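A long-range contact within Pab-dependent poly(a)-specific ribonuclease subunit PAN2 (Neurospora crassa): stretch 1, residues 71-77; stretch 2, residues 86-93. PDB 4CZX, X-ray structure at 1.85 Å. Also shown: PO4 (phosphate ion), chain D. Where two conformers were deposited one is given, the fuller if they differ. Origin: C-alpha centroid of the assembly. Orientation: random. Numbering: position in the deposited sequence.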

ATOM      1  N   THR A  71       2.162  17.396  -5.749  1.00 26.93           N
ATOM      2  CA  THR A  71       1.995  18.640  -4.995  1.00 31.45           C
ATOM      3  C   THR A  71       2.668  19.857  -5.646  1.00 34.86           C
ATOM      4  O   THR A  71       2.408  21.001  -5.265  1.00 31.97           O
ATOM      5  CB  THR A  71       2.529  18.467  -3.562  1.00 33.41           C
ATOM      6  OG1 THR A  71       3.835  17.876  -3.606  1.00 32.67           O
ATOM      7  CG2 THR A  71       1.605  17.552  -2.792  1.00 33.14           C
ATOM      8  N   ASP A  72       3.520  19.614  -6.636  1.00 28.74           N
ATOM      9  CA  ASP A  72       4.165  20.698  -7.377  1.00 29.62           C
ATOM     10  C   ASP A  72       3.203  21.421  -8.304  1.00 30.63           C
ATOM     11  O   ASP A  72       3.484  22.528  -8.744  1.00 27.09           O
ATOM     12  CB  ASP A  72       5.342  20.175  -8.206  1.00 28.54           C
ATOM     13  CG  ASP A  72       6.603  19.979  -7.385  1.00 30.00           C
ATOM     14  OD1 ASP A  72       6.554  20.105  -6.138  1.00 29.58           O
ATOM     15  OD2 ASP A  72       7.657  19.689  -7.990  1.00 31.27           O
ATOM     16  N   GLY A  73       2.078  20.794  -8.622  1.00 28.00           N
ATOM     17  CA  GLY A  73       1.078  21.457  -9.442  1.00 27.72           C
ATOM     18  C   GLY A  73       1.187  21.180 -10.937  1.00 24.38           C
ATOM     19  O   GLY A  73       1.586  20.090 -11.351  1.00 25.67           O
ATOM     20  N   PRO A  74       0.818  22.171 -11.764  1.00 23.49           N
ATOM     21  CA  PRO A  74       0.652  21.933 -13.199  1.00 26.00           C
ATOM     22  C   PRO A  74       1.955  21.688 -13.949  1.00 24.43           C
ATOM     23  O   PRO A  74       3.004  22.199 -13.571  1.00 23.80           O
ATOM     24  CB  PRO A  74      -0.002  23.231 -13.711  1.00 28.37           C
ATOM     25  CG  PRO A  74       0.258  24.242 -12.653  1.00 29.76           C
ATOM     26  CD  PRO A  74       0.280  23.482 -11.354  1.00 26.13           C
ATOM     27  N   LEU A  75       1.858  20.903 -15.009  1.00 23.74           N
ATOM     28  CA  LEU A  75       2.944  20.790 -15.967  1.00 22.95           C
ATOM     29  C   LEU A  75       2.885  22.092 -16.760  1.00 25.79           C
ATOM     30  O   LEU A  75       1.875  22.371 -17.395  1.00 26.11           O
ATOM     31  CB  LEU A  75       2.772  19.557 -16.862  1.00 25.15           C
ATOM     32  CG  LEU A  75       4.052  18.923 -17.424  1.00 25.48           C
ATOM     33  CD1 LEU A  75       3.736  17.633 -18.190  1.00 20.40           C
ATOM     34  CD2 LEU A  75       4.786  19.911 -18.321  1.00 26.37           C
ATOM     35  N   ARG A  76       3.937  22.900 -16.685  1.00 22.82           N
ATOM     36  CA  ARG A  76       3.861  24.267 -17.210  1.00 23.19           C
ATOM     37  C   ARG A  76       4.194  24.385 -18.688  1.00 24.14           C
ATOM     38  O   ARG A  76       3.599  25.212 -19.398  1.00 21.63           O
ATOM     39  CB  ARG A  76       4.786  25.183 -16.408  1.00 29.51           C
ATOM     40  CG  ARG A  76       4.528  25.155 -14.905  1.00 35.67           C
ATOM     41  CD  ARG A  76       3.996  26.461 -14.464  1.00 29.29           C
ATOM     42  NE  ARG A  76       3.607  26.491 -13.065  1.00 23.20           N
ATOM     43  CZ  ARG A  76       2.448  26.998 -12.652  1.00 21.64           C
ATOM     44  NH1 ARG A  76       1.596  27.483 -13.543  1.00 26.89           N
ATOM     45  NH2 ARG A  76       2.140  26.996 -11.360  1.00 24.13           N
ATOM     46  N   GLN A  77       5.155  23.586 -19.146  1.00 22.25           N
ATOM     47  CA  GLN A  77       5.653  23.696 -20.528  1.00 20.56           C
ATOM     48  C   GLN A  77       6.489  22.469 -20.915  1.00 23.03           C
ATOM     49  O   GLN A  77       7.106  21.832 -20.047  1.00 21.62           O
ATOM     50  CB  GLN A  77       6.495  24.967 -20.700  1.00 22.54           C
ATOM     51  CG  GLN A  77       6.838  25.350 -22.165  1.00 25.02           C
ATOM     52  CD  GLN A  77       7.939  26.406 -22.250  1.00 21.72           C
ATOM     53  OE1 GLN A  77       8.121  27.197 -21.326  1.00 22.73           O
ATOM     54  NE2 GLN A  77       8.713  26.380 -23.332  1.00 25.33           N
ATOM     55  N   ILE A  86      11.902  17.771 -22.483  1.00 22.37           N
ATOM     56  CA  ILE A  86      12.119  18.533 -21.261  1.00 23.02           C
ATOM     57  C   ILE A  86      10.778  19.046 -20.733  1.00 23.85           C
ATOM     58  O   ILE A  86       9.948  19.569 -21.487  1.00 22.76           O
ATOM     59  CB  ILE A  86      13.096  19.698 -21.481  1.00 25.83           C
ATOM     60  CG1 ILE A  86      14.329  19.209 -22.259  1.00 28.99           C
ATOM     61  CG2 ILE A  86      13.519  20.323 -20.150  1.00 21.98           C
ATOM     62  CD1 ILE A  86      15.313  20.303 -22.569  1.00 27.66           C
ATOM     63  N   PHE A  87      10.569  18.840 -19.440  1.00 21.61           N
ATOM     64  CA  PHE A  87       9.305  19.156 -18.766  1.00 24.96           C
ATOM     65  C   PHE A  87       9.551  20.181 -17.667  1.00 23.47           C
ATOM     66  O   PHE A  87      10.457  20.002 -16.847  1.00 23.69           O
ATOM     67  CB  PHE A  87       8.686  17.897 -18.144  1.00 22.41           C
ATOM     68  CG  PHE A  87       8.564  16.724 -19.090  1.00 25.10           C
ATOM     69  CD1 PHE A  87       9.589  15.779 -19.201  1.00 23.56           C
ATOM     70  CD2 PHE A  87       7.396  16.532 -19.812  1.00 21.75           C
ATOM     71  CE1 PHE A  87       9.465  14.667 -20.062  1.00 25.39           C
ATOM     72  CE2 PHE A  87       7.248  15.444 -20.656  1.00 20.95           C
ATOM     73  CZ  PHE A  87       8.287  14.499 -20.792  1.00 24.21           C
ATOM     74  N   LEU A  88       8.740  21.235 -17.621  1.00 20.95           N
ATOM     75  CA  LEU A  88       8.909  22.258 -16.594  0.70 22.91           C
ATOM     76  C   LEU A  88       7.734  22.271 -15.617  1.00 22.64           C
ATOM     77  O   LEU A  88       6.574  22.295 -16.020  1.00 22.92           O
ATOM     78  CB  LEU A  88       9.064  23.662 -17.215  0.70 23.54           C
ATOM     79  CG  LEU A  88       9.430  24.757 -16.196  0.70 19.22           C
ATOM     80  CD1 LEU A  88      10.379  25.772 -16.811  0.70 30.86           C
ATOM     81  CD2 LEU A  88       8.201  25.501 -15.636  0.70 28.13           C
ATOM     82  N   GLY A  89       8.055  22.252 -14.326  1.00 22.01           N
ATOM     83  CA  GLY A  89       7.072  22.475 -13.276  1.00 24.64           C
ATOM     84  C   GLY A  89       7.542  23.662 -12.458  1.00 28.57           C
ATOM     85  O   GLY A  89       8.654  24.156 -12.669  1.00 24.47           O
ATOM     86  N   SER A  90       6.715  24.123 -11.521  1.00 28.20           N
ATOM     87  CA  SER A  90       7.072  25.283 -10.716  1.00 26.57           C
ATOM     88  C   SER A  90       8.338  25.101  -9.892  1.00 29.66           C
ATOM     89  O   SER A  90       9.027  26.079  -9.600  1.00 25.74           O
ATOM     90  CB  SER A  90       5.913  25.653  -9.779  1.00 25.53           C
ATOM     91  OG  SER A  90       4.957  26.405 -10.496  1.00 29.33           O
ATOM     92  N   ARG A  91       8.639  23.858  -9.506  1.00 24.69           N
ATOM     93  CA  ARG A  91       9.717  23.598  -8.550  1.00 21.89           C
ATOM     94  C   ARG A  91      10.897  22.830  -9.149  1.00 26.42           C
ATOM     95  O   ARG A  91      11.892  22.566  -8.461  1.00 26.20           O
ATOM     96  CB  ARG A  91       9.180  22.807  -7.339  1.00 23.85           C
ATOM     97  CG  ARG A  91       8.039  23.510  -6.580  1.00 32.76           C
ATOM     98  CD  ARG A  91       8.513  24.809  -5.939  1.00 31.97           C
ATOM     99  NE  ARG A  91       9.785  24.608  -5.260  1.00 39.77           N
ATOM    100  CZ  ARG A  91       9.914  24.089  -4.041  1.00 48.55           C
ATOM    101  NH1 ARG A  91       8.840  23.738  -3.346  1.00 47.24           N
ATOM    102  NH2 ARG A  91      11.122  23.925  -3.515  1.00 52.68           N
ATOM    103  N   SER A  92      10.796  22.466 -10.420  1.00 26.10           N
ATOM    104  CA  SER A  92      11.800  21.573 -10.990  1.00 25.28           C
ATOM    105  C   SER A  92      11.748  21.503 -12.502  1.00 25.73           C
ATOM    106  O   SER A  92      10.770  21.919 -13.129  1.00 26.56           O
ATOM    107  CB  SER A  92      11.627  20.156 -10.422  1.00 26.07           C
ATOM    108  OG  SER A  92      10.421  19.583 -10.906  1.00 28.07           O
ATOM    109  N   VAL A  93      12.819  20.959 -13.077  1.00 24.26           N
ATOM    110  CA  VAL A  93      12.889  20.704 -14.505  1.00 26.01           C
ATOM    111  C   VAL A  93      13.255  19.232 -14.645  1.00 27.11           C
ATOM    112  O   VAL A  93      14.127  18.740 -13.934  1.00 28.96           O
ATOM    113  CB  VAL A  93      13.931  21.596 -15.204  1.00 24.14           C
ATOM    114  CG1 VAL A  93      13.919  21.367 -16.714  1.00 20.92           C
ATOM    115  CG2 VAL A  93      13.679  23.072 -14.881  1.00 28.36           C
TER
HETATM  116  P   PO4 D 401      11.112  20.526  -1.475  0.50 51.25           P
HETATM  117  O1  PO4 D 401      11.308  21.936  -0.969  0.50 53.98           O
HETATM  118  O2  PO4 D 401       9.708  20.396  -2.020  0.50 50.07           O
HETATM  119  O3  PO4 D 401      12.123  20.232  -2.557  0.50 48.55           O
HETATM  120  O4  PO4 D 401      11.313  19.544  -0.341  0.50 48.72           O
HETATM  121  O   HOH W   1       3.931  23.491 -11.339  1.00 25.73           O
HETATM  122  O   HOH W   2       8.042  20.912 -10.346  1.00 25.79           O

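The two stretches are joined first by a pair of backbone hydrogen bonds running in opposite directions: Arg 76 N donates to Leu 88 O (2.8 Å), and Leu 88 N donates to Gln 77 O (3.0 Å). Leu 88 is thus held through both its amide and its carbonyl. Arg 76 adds a side-chain clamp. Its CA-to-CB bond points toward the other stretch, and the guanidinium meets the Ser 90 hydroxyl edge-on, close to its own plane, so that NE (2.9 Å) and NH2 (3.0 Å) of Arg 76 both donate to Ser 90 OG. The short serine side chain, with chi1 at m, offers a compact acceptor to this two-pronged donor.

Two waters bridge the stretches beside the direct bonds. Water 1 donates to Asp 72 O (2.8 Å) and Pro 74 O (2.7 Å) and accepts from Ser 90 N (2.9 Å), tying three backbone groups together. Water 2 donates to Asp 72 OD2 (2.7 Å), accepts from Arg 91 N (3.1 Å) and hydrogen-bonds Ser 92 OG (2.8 Å). The Asp 72 carboxylate therefore reaches stretch 2 through water, while Asp 72 OD2 also lies 3.5 Å from Arg 91 CB. The Arg 91 CA-to-CB bond points toward stretch 1, but its guanidinium is engaged by the phosphate: Arg 91 NH2 donates to PO4 O1 (3.2 Å), an ion probably from the crystallisation liquor.

Packing completes the contact, which buries 467 Å² summed over both sides. Arg 76 CB rests on Leu 88 CD2 (3.5 Å), so the aliphatic base of the arginine covers a leucine while its charged end serves the serine. Leu 75 CD1 approaches Phe 87 CD2 obliquely to the ring (4.2 Å), an apolar pairing of two buried residues. Arg 76 CG also packs against Gly 89 CA (4.0 Å).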